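2-dehydropantoate 2-reductase (Bacillus subtilis, PDB 3EGO) probably catalyses the NADPH-dependent reduction of ketopantoate (2-dehydropantoate) to pantoate, the second step of pantoate formation in pantothenate biosynthesis. Local coordinates at residues A[34-39]-A[129-134]; A[189-194]-A[209-214]; A[263-268]-A[284-289]. One frame throughout, in Å; residues are numbered along the deposited sequence.

Interaction 1: residues A[34-39]-A[129-134]; sequences QEQAAA and KSDTAV
The side-chain amide of Gln36 and the carboxylate of Asp131 lie stacked with their planes 25° apart. The overlap involves the aliphatic part of the glutamine as well, since Gln36 CB stands 3.8 Å from Asp131 CG and Asp131 OD1 also packs near Gln36 CD. At the edge of the amide, Gln36 NE2 donates to the backbone O of Asp131 at 2.9 Å, with an N-H...O angle of 157°. The acceptor is nearly in the amide plane, whereas NE2 meets the carbonyl at a bent C=O...N angle. With CG anti to the backbone N (chi1 178°) and the chain extended beyond it, Gln36 reaches from the helix to the turn at 129-132. The same NE2 also bonds to O of Gly10, a residue of the glycine-rich GxGxxG loop that probably binds NADP(+), as in related ketopantoate reductases, and this second bond would limit rotation of the amide. Gln36 thus links helix 34-43 of the Rossmann-type domain both to that loop and to the hairpin formed by strands 116-128 and 133-138. Glu35 and Asp131 place like charges near one another, Glu35 OE2 lying 4.4 Å from Asp131 OD2, but each carboxylate has a salt bridge to Arg33, which probably offsets their repulsion. One turn further along the helix the contact is made by a methyl: Thr132 CG2 packs 3.7 Å from Ala39 CB and 3.4 Å from Ala39 O.

Interaction 2: residues A[189-194]-A[209-214]; sequences NPLTAL and LAFMKL
Leu191 drives its CD2 methyl against the backbone of helix 206-223 at Met212, coming within 3.6 Å of Met212 CA and equally close to the backbone N of that residue. The methyl sits between the base of Met212 and the ring of Phe211. Leu191 CD2 lies 3.7 Å from Met212 CB, with Met212 CG a little farther off, and obliquely to the Phe211 ring, 4.0 Å from Phe211 CD2. Leu191 CG and CD1 graze the same ring carbon. Met212 offers only the base of its chain here: the chain bends at its last torsion and its end leads away from 189-194, and the Met212 side chain also packs on Trp232 and Val235 of helix 228-241. The contact is wholly apolar and buried, each of its three residues being enclosed by protein. Helix 174-195, which carries Asn189 of the probable substrate site, is joined in this way to helix 206-223 in the all-helical C-terminal domain. Helix 280-291 covers the junction, with Leu285 on Leu191 and His281 edge-to-face with Phe211, while Phe284 of the second subunit stacks on Phe211 and brings the dimer interface up to the helix pair.

Interaction 3: residues A[263-268]-A[284-289]; sequences AIIGYL and FLYGSI
Segments 263-268 and 284-289 come closest at Ile265 and Tyr286, whose CA atoms are 6.4 Å apart. The first helix widens into a pi-type turn at 263-266, whereas the second keeps regular helical bonds, including Ile289 N to Leu285 O. Ile265 and Tyr286 both direct their CB atoms toward the opposing helix, and their side chains pass at a slant. Ile265 CG2 meets Tyr286 CB at 3.8 Å, while Ile265 CB approaches Tyr286 CD1 at 3.9 Å. A chi1 of -177° turns the tyrosine ring to the side of its own carbonyl carbon, and the ring reaches past Ile265 to the backbone of Gly266, where Tyr286 CE1 lies 4.0 Å from Gly266 CA. This glycine brings backbone alone to the ring, and both it and Ile265 approach obliquely. The phenol end is anchored by a hydrogen bond from Tyr286 OH to Asp262 OD1, a link to the same helix one turn earlier. On helix 280-291, Ser288 OG donates to Phe284 O at 2.8 Å; Ser288 N reaches that oxygen from the other face of the carbonyl plane. The hydroxyl oxygen also sits over one face of the Phe284 ring, offset toward its rim. Packing of successive helices in this way is part of the helical C-terminal domain of ketopantoate reductases, related to that of 6-phosphogluconate dehydrogenase.

In the fold
Interaction 1 lies in the N-terminal Rossmann-type domain, with its centre 36 Å from that of interaction 2 and 32 Å from that of interaction 3. It joins a helix to a turn between strands, is partly exposed, and relies on a hydrogen bond and an amide-carboxylate stack, with nearby acids bridged to Arg33. The other two are apolar helix-helix contacts of the C-terminal domain; interaction 2 is buried throughout, interaction 3 partly so. Their centres are 12 Å apart and they touch directly, Leu194 CD1 lying 3.5 Å from Leu285 CD2, so that helices 174-195 and 280-291 share one apolar layer. Both also reach the second subunit, whereas no other chain of the assembly touches interaction 1.

Interaction 1: residues A[34-39]-A[129-134]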
loop_
_atom_site.group_PDB
_atom_site.type_symbol
_atom_site.label_atom_id
_atom_site.label_comp_id
_atom_site.label_asym_id
_atom_site.label_seq_id
_atom_site.Cartn_x
_atom_site.Cartn_y
_atom_site.Cartn_z
ATOM N N GLN A 34 14.394 30.632 10.754
ATOM C CA GLN A 34 15.338 31.571 11.395
ATOM C C GLN A 34 16.052 30.947 12.600
ATOM O O GLN A 34 17.197 31.289 12.937
ATOM C CB GLN A 34 14.576 32.861 11.787
ATOM C CG GLN A 34 15.443 34.103 11.945
ATOM C CD GLN A 34 14.806 35.325 11.271
ATOM O OE1 GLN A 34 14.377 36.268 11.940
ATOM N NE2 GLN A 34 14.727 35.296 9.931
ATOM N N GLU A 35 15.386 30.020 13.270
ATOM C CA GLU A 35 15.981 29.397 14.459
ATOM C C GLU A 35 17.175 28.536 14.086
ATOM O O GLU A 35 18.155 28.427 14.845
ATOM C CB GLU A 35 14.954 28.519 15.148
ATOM C CG GLU A 35 14.026 27.888 14.155
ATOM C CD GLU A 35 13.353 26.655 14.706
ATOM O OE1 GLU A 35 13.270 26.534 15.966
ATOM O OE2 GLU A 35 12.922 25.816 13.877
ATOM N N GLN A 36 17.090 27.872 12.935
ATOM C CA GLN A 36 18.284 27.150 12.512
ATOM C C GLN A 36 19.357 28.118 12.071
ATOM O O GLN A 36 20.492 27.970 12.434
ATOM C CB GLN A 36 17.973 26.222 11.364
ATOM C CG GLN A 36 19.262 25.501 10.887
ATOM C CD GLN A 36 18.939 24.452 9.835
ATOM O OE1 GLN A 36 17.979 24.583 9.085
ATOM N NE2 GLN A 36 19.733 23.400 9.794
ATOM N N ALA A 37 18.998 29.099 11.241
ATOM C CA ALA A 37 19.960 30.085 10.790
ATOM C C ALA A 37 20.659 30.744 11.969
ATOM O O ALA A 37 21.875 30.940 11.949
ATOM C CB ALA A 37 19.292 31.120 9.854
ATOM N N ALA A 38 19.894 31.060 13.020
ATOM C CA ALA A 38 20.464 31.691 14.205
ATOM C C ALA A 38 21.402 30.743 14.904
ATOM O O ALA A 38 22.450 31.139 15.390
ATOM C CB ALA A 38 19.347 32.149 15.192
ATOM N N ALA A 39 21.011 29.479 14.977
ATOM C CA ALA A 39 21.812 28.499 15.715
ATOM C C ALA A 39 23.142 28.153 15.033
ATOM O O ALA A 39 24.133 27.839 15.714
ATOM C CB ALA A 39 20.999 27.237 15.982
ATOM N N LYS A 129 21.667 15.394 12.822
ATOM C CA LYS A 129 21.429 15.072 14.225
ATOM C C LYS A 129 20.639 16.163 14.942
ATOM O O LYS A 129 19.893 15.872 15.855
ATOM C CB LYS A 129 22.763 14.847 14.950
ATOM C CG LYS A 129 23.522 13.643 14.408
ATOM C CD LYS A 129 24.820 13.338 15.236
ATOM C CE LYS A 129 24.550 12.330 16.370
ATOM N NZ LYS A 129 23.753 11.155 15.878
ATOM N N SER A 130 20.831 17.409 14.531
ATOM C CA SER A 130 20.166 18.568 15.118
ATOM C C SER A 130 20.196 19.690 14.109
ATOM O O SER A 130 20.670 19.512 12.989
ATOM C CB SER A 130 20.903 19.022 16.379
ATOM O OG SER A 130 22.207 19.450 16.050
ATOM N N ASP A 131 19.720 20.876 14.496
ATOM C CA ASP A 131 19.819 22.055 13.612
ATOM C C ASP A 131 21.253 22.409 13.173
ATOM O O ASP A 131 21.447 23.034 12.149
ATOM C CB ASP A 131 19.179 23.307 14.264
ATOM C CG ASP A 131 17.660 23.481 13.907
ATOM O OD1 ASP A 131 17.136 22.844 12.968
ATOM O OD2 ASP A 131 16.985 24.278 14.579
ATOM N N THR A 132 22.252 22.089 13.976
ATOM C CA THR A 132 23.619 22.436 13.616
ATOM C C THR A 132 24.556 21.228 13.388
ATOM O O THR A 132 25.737 21.389 13.075
ATOM C CB THR A 132 24.273 23.353 14.712
ATOM O OG1 THR A 132 24.316 22.623 15.939
ATOM C CG2 THR A 132 23.462 24.628 14.929
ATOM N N ALA A 133 24.068 20.010 13.522
ATOM C CA ALA A 133 24.995 18.893 13.548
ATOM C C ALA A 133 24.612 17.792 12.551
ATOM O O ALA A 133 23.401 17.514 12.354
ATOM C CB ALA A 133 25.081 18.311 14.972
ATOM N N VAL A 134 25.638 17.172 11.944
ATOM C CA VAL A 134 25.439 16.161 10.914
ATOM C C VAL A 134 26.454 15.036 11.096
ATOM O O VAL A 134 27.655 15.253 11.359
ATOM C CB VAL A 134 25.476 16.770 9.450
ATOM C CG1 VAL A 134 26.883 17.283 9.098
ATOM C CG2 VAL A 134 25.046 15.711 8.371
#

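Interaction 2: residues A[189-194]-A[209-214]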
loop_
_atom_site.group_PDB
_atom_site.type_symbol
_atom_site.label_atom_id
_atom_site.label_comp_id
_atom_site.label_asym_id
_atom_site.label_seq_id
_atom_site.Cartn_x
_atom_site.Cartn_y
_atom_site.Cartn_z
ATOM N N ASN A 189 12.390 1.954 -3.694
ATOM C CA ASN A 189 11.689 2.810 -2.698
ATOM C C ASN A 189 10.149 2.703 -2.577
ATOM O O ASN A 189 9.602 2.552 -1.471
ATOM C CB ASN A 189 12.111 4.267 -2.901
ATOM C CG ASN A 189 13.574 4.535 -2.449
ATOM O OD1 ASN A 189 14.345 3.607 -2.213
ATOM N ND2 ASN A 189 13.941 5.803 -2.351
ATOM N N PRO A 190 9.435 2.855 -3.709
ATOM C CA PRO A 190 7.995 2.683 -3.699
ATOM C C PRO A 190 7.605 1.300 -3.229
ATOM O O PRO A 190 6.636 1.178 -2.484
ATOM C CB PRO A 190 7.606 2.847 -5.188
ATOM C CG PRO A 190 8.746 3.609 -5.831
ATOM C CD PRO A 190 9.970 3.269 -5.027
ATOM N N LEU A 191 8.344 0.261 -3.652
ATOM C CA LEU A 191 7.979 -1.100 -3.296
ATOM C C LEU A 191 8.118 -1.378 -1.828
ATOM O O LEU A 191 7.244 -2.019 -1.234
ATOM C CB LEU A 191 8.813 -2.147 -4.048
ATOM C CG LEU A 191 8.215 -2.722 -5.320
ATOM C CD1 LEU A 191 8.148 -1.663 -6.388
ATOM C CD2 LEU A 191 9.057 -3.891 -5.812
ATOM N N THR A 192 9.234 -0.939 -1.244
ATOM C CA THR A 192 9.457 -1.099 0.187
ATOM C C THR A 192 8.457 -0.300 1.019
ATOM O O THR A 192 8.019 -0.740 2.087
ATOM C CB THR A 192 10.899 -0.726 0.629
ATOM O OG1 THR A 192 11.196 0.601 0.242
ATOM C CG2 THR A 192 11.933 -1.676 0.033
ATOM N N ALA A 193 8.095 0.872 0.528
ATOM C CA ALA A 193 7.135 1.700 1.204
ATOM C C ALA A 193 5.802 0.985 1.267
ATOM O O ALA A 193 5.122 1.071 2.271
ATOM C CB ALA A 193 6.965 3.008 0.506
ATOM N N LEU A 194 5.403 0.289 0.206
ATOM C CA LEU A 194 4.088 -0.376 0.289
ATOM C C LEU A 194 4.105 -1.667 1.125
ATOM O O LEU A 194 3.161 -1.950 1.905
ATOM C CB LEU A 194 3.498 -0.609 -1.116
ATOM C CG LEU A 194 2.658 0.542 -1.669
ATOM C CD1 LEU A 194 3.314 1.273 -2.804
ATOM C CD2 LEU A 194 1.319 -0.018 -2.156
ATOM N N LEU A 209 10.558 -9.917 -5.922
ATOM C CA LEU A 209 11.622 -9.724 -6.909
ATOM C C LEU A 209 11.027 -9.600 -8.313
ATOM O O LEU A 209 11.416 -8.734 -9.116
ATOM C CB LEU A 209 12.613 -10.911 -6.822
ATOM C CG LEU A 209 13.827 -11.017 -7.760
ATOM C CD1 LEU A 209 14.930 -10.031 -7.426
ATOM C CD2 LEU A 209 14.354 -12.435 -7.657
ATOM N N ALA A 210 10.088 -10.495 -8.617
ATOM C CA ALA A 210 9.355 -10.470 -9.881
ATOM C C ALA A 210 8.551 -9.175 -10.049
ATOM O O ALA A 210 8.515 -8.580 -11.140
ATOM C CB ALA A 210 8.411 -11.722 -9.992
ATOM N N PHE A 211 7.904 -8.720 -8.977
ATOM C CA PHE A 211 7.229 -7.428 -9.079
ATOM C C PHE A 211 8.216 -6.276 -9.304
ATOM O O PHE A 211 8.002 -5.420 -10.159
ATOM C CB PHE A 211 6.371 -7.187 -7.831
ATOM C CG PHE A 211 5.363 -6.088 -7.993
ATOM C CD1 PHE A 211 4.014 -6.388 -8.233
ATOM C CD2 PHE A 211 5.750 -4.766 -7.890
ATOM C CE1 PHE A 211 3.077 -5.354 -8.392
ATOM C CE2 PHE A 211 4.811 -3.715 -8.016
ATOM C CZ PHE A 211 3.468 -4.014 -8.283
ATOM N N MET A 212 9.320 -6.254 -8.550
ATOM C CA MET A 212 10.393 -5.276 -8.843
ATOM C C MET A 212 10.852 -5.292 -10.312
ATOM O O MET A 212 11.050 -4.246 -10.923
ATOM C CB MET A 212 11.612 -5.470 -7.909
ATOM C CG MET A 212 12.471 -4.174 -7.761
ATOM S SD MET A 212 13.809 -4.181 -6.522
ATOM C CE MET A 212 14.661 -5.678 -6.932
ATOM N N LYS A 213 11.030 -6.485 -10.869
ATOM C CA LYS A 213 11.468 -6.608 -12.271
ATOM C C LYS A 213 10.478 -5.952 -13.217
ATOM O O LYS A 213 10.863 -5.267 -14.178
ATOM C CB LYS A 213 11.657 -8.070 -12.636
ATOM C CG LYS A 213 12.672 -8.303 -13.751
ATOM C CD LYS A 213 12.670 -9.753 -14.161
ATOM C CE LYS A 213 13.544 -9.959 -15.394
ATOM N NZ LYS A 213 13.898 -11.411 -15.503
ATOM N N LEU A 214 9.182 -6.154 -12.943
ATOM C CA LEU A 214 8.128 -5.530 -13.739
ATOM C C LEU A 214 8.200 -4.014 -13.660
ATOM O O LEU A 214 7.997 -3.305 -14.653
ATOM C CB LEU A 214 6.743 -6.021 -13.272
ATOM C CG LEU A 214 6.348 -7.463 -13.597
ATOM C CD1 LEU A 214 4.988 -7.777 -12.993
ATOM C CD2 LEU A 214 6.353 -7.662 -15.120
#

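Interaction 3: residues A[263-268]-A[284-289]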
loop_
_atom_site.group_PDB
_atom_site.type_symbol
_atom_site.label_atom_id
_atom_site.label_comp_id
_atom_site.label_asym_id
_atom_site.label_seq_id
_atom_site.Cartn_x
_atom_site.Cartn_y
_atom_site.Cartn_z
ATOM N N ALA A 263 8.981 13.380 -7.205
ATOM C CA ALA A 263 10.308 13.574 -7.812
ATOM C C ALA A 263 10.876 12.288 -8.381
ATOM O O ALA A 263 11.623 12.311 -9.349
ATOM C CB ALA A 263 11.275 14.176 -6.801
ATOM N N ILE A 264 10.519 11.158 -7.799
ATOM C CA ILE A 264 10.997 9.876 -8.291
ATOM C C ILE A 264 10.018 9.295 -9.301
ATOM O O ILE A 264 10.387 9.010 -10.463
ATOM C CB ILE A 264 11.206 8.873 -7.163
ATOM C CG1 ILE A 264 12.284 9.352 -6.172
ATOM C CG2 ILE A 264 11.549 7.501 -7.701
ATOM C CD1 ILE A 264 13.677 9.002 -6.570
ATOM N N ILE A 265 8.781 9.076 -8.864
ATOM C CA ILE A 265 7.839 8.344 -9.699
ATOM C C ILE A 265 7.121 9.260 -10.651
ATOM O O ILE A 265 6.904 8.879 -11.813
ATOM C CB ILE A 265 6.749 7.582 -8.874
ATOM C CG1 ILE A 265 7.362 6.778 -7.721
ATOM C CG2 ILE A 265 5.935 6.667 -9.807
ATOM C CD1 ILE A 265 6.336 6.372 -6.680
ATOM N N GLY A 266 6.706 10.425 -10.145
ATOM C CA GLY A 266 5.917 11.400 -10.906
ATOM C C GLY A 266 6.648 11.850 -12.159
ATOM O O GLY A 266 6.036 12.196 -13.198
ATOM N N TYR A 267 7.968 11.840 -12.078
ATOM C CA TYR A 267 8.765 12.173 -13.269
ATOM C C TYR A 267 8.717 11.081 -14.356
ATOM O O TYR A 267 8.577 11.379 -15.554
ATOM C CB TYR A 267 10.200 12.492 -12.861
ATOM C CG TYR A 267 11.167 12.444 -14.006
ATOM C CD1 TYR A 267 11.456 13.580 -14.739
ATOM C CD2 TYR A 267 11.814 11.275 -14.322
ATOM C CE1 TYR A 267 12.359 13.548 -15.790
ATOM C CE2 TYR A 267 12.724 11.226 -15.365
ATOM C CZ TYR A 267 12.978 12.366 -16.102
ATOM O OH TYR A 267 13.878 12.341 -17.161
ATOM N N LEU A 268 8.864 9.822 -13.944
ATOM C CA LEU A 268 8.688 8.692 -14.826
ATOM C C LEU A 268 7.276 8.707 -15.452
ATOM O O LEU A 268 7.116 8.441 -16.649
ATOM C CB LEU A 268 8.914 7.394 -14.066
ATOM C CG LEU A 268 10.395 7.148 -13.721
ATOM C CD1 LEU A 268 10.553 6.066 -12.687
ATOM C CD2 LEU A 268 11.187 6.752 -14.971
ATOM N N PHE A 284 0.262 2.576 -10.287
ATOM C CA PHE A 284 -0.428 2.024 -9.111
ATOM C C PHE A 284 0.361 2.376 -7.812
ATOM O O PHE A 284 -0.202 2.729 -6.765
ATOM C CB PHE A 284 -0.567 0.494 -9.216
ATOM C CG PHE A 284 -1.359 -0.100 -8.056
ATOM C CD1 PHE A 284 -2.751 -0.095 -8.094
ATOM C CD2 PHE A 284 -0.719 -0.551 -6.915
ATOM C CE1 PHE A 284 -3.494 -0.599 -7.018
ATOM C CE2 PHE A 284 -1.434 -1.043 -5.834
ATOM C CZ PHE A 284 -2.821 -1.042 -5.867
ATOM N N LEU A 285 1.676 2.250 -7.898
ATOM C CA LEU A 285 2.546 2.600 -6.786
ATOM C C LEU A 285 2.405 4.066 -6.399
ATOM O O LEU A 285 2.286 4.392 -5.226
ATOM C CB LEU A 285 3.992 2.287 -7.181
ATOM C CG LEU A 285 4.336 0.802 -7.325
ATOM C CD1 LEU A 285 5.765 0.586 -7.943
ATOM C CD2 LEU A 285 4.259 0.114 -5.972
ATOM N N TYR A 286 2.452 4.941 -7.398
ATOM C CA TYR A 286 2.287 6.367 -7.218
ATOM C C TYR A 286 0.939 6.662 -6.572
ATOM O O TYR A 286 0.868 7.376 -5.577
ATOM C CB TYR A 286 2.409 7.081 -8.573
ATOM C CG TYR A 286 2.330 8.593 -8.498
ATOM C CD1 TYR A 286 3.387 9.346 -8.002
ATOM C CD2 TYR A 286 1.184 9.265 -8.897
ATOM C CE1 TYR A 286 3.300 10.746 -7.917
ATOM C CE2 TYR A 286 1.082 10.650 -8.813
ATOM C CZ TYR A 286 2.151 11.383 -8.322
ATOM O OH TYR A 286 2.057 12.759 -8.243
ATOM N N GLY A 287 -0.139 6.132 -7.135
ATOM C CA GLY A 287 -1.459 6.403 -6.552
ATOM C C GLY A 287 -1.532 5.942 -5.091
ATOM O O GLY A 287 -2.082 6.628 -4.255
ATOM N N SER A 288 -0.949 4.791 -4.774
ATOM C CA SER A 288 -1.033 4.242 -3.421
ATOM C C SER A 288 -0.193 5.019 -2.434
ATOM O O SER A 288 -0.571 5.180 -1.283
ATOM C CB SER A 288 -0.550 2.784 -3.370
ATOM O OG SER A 288 -1.282 1.961 -4.254
ATOM N N ILE A 289 0.995 5.431 -2.850
ATOM C CA ILE A 289 1.823 6.263 -1.947
ATOM C C ILE A 289 1.187 7.645 -1.749
ATOM O O ILE A 289 1.119 8.177 -0.623
ATOM C CB ILE A 289 3.258 6.470 -2.492
ATOM C CG1 ILE A 289 3.977 5.149 -2.722
ATOM C CG2 ILE A 289 4.027 7.385 -1.544
ATOM C CD1 ILE A 289 3.999 4.277 -1.539
#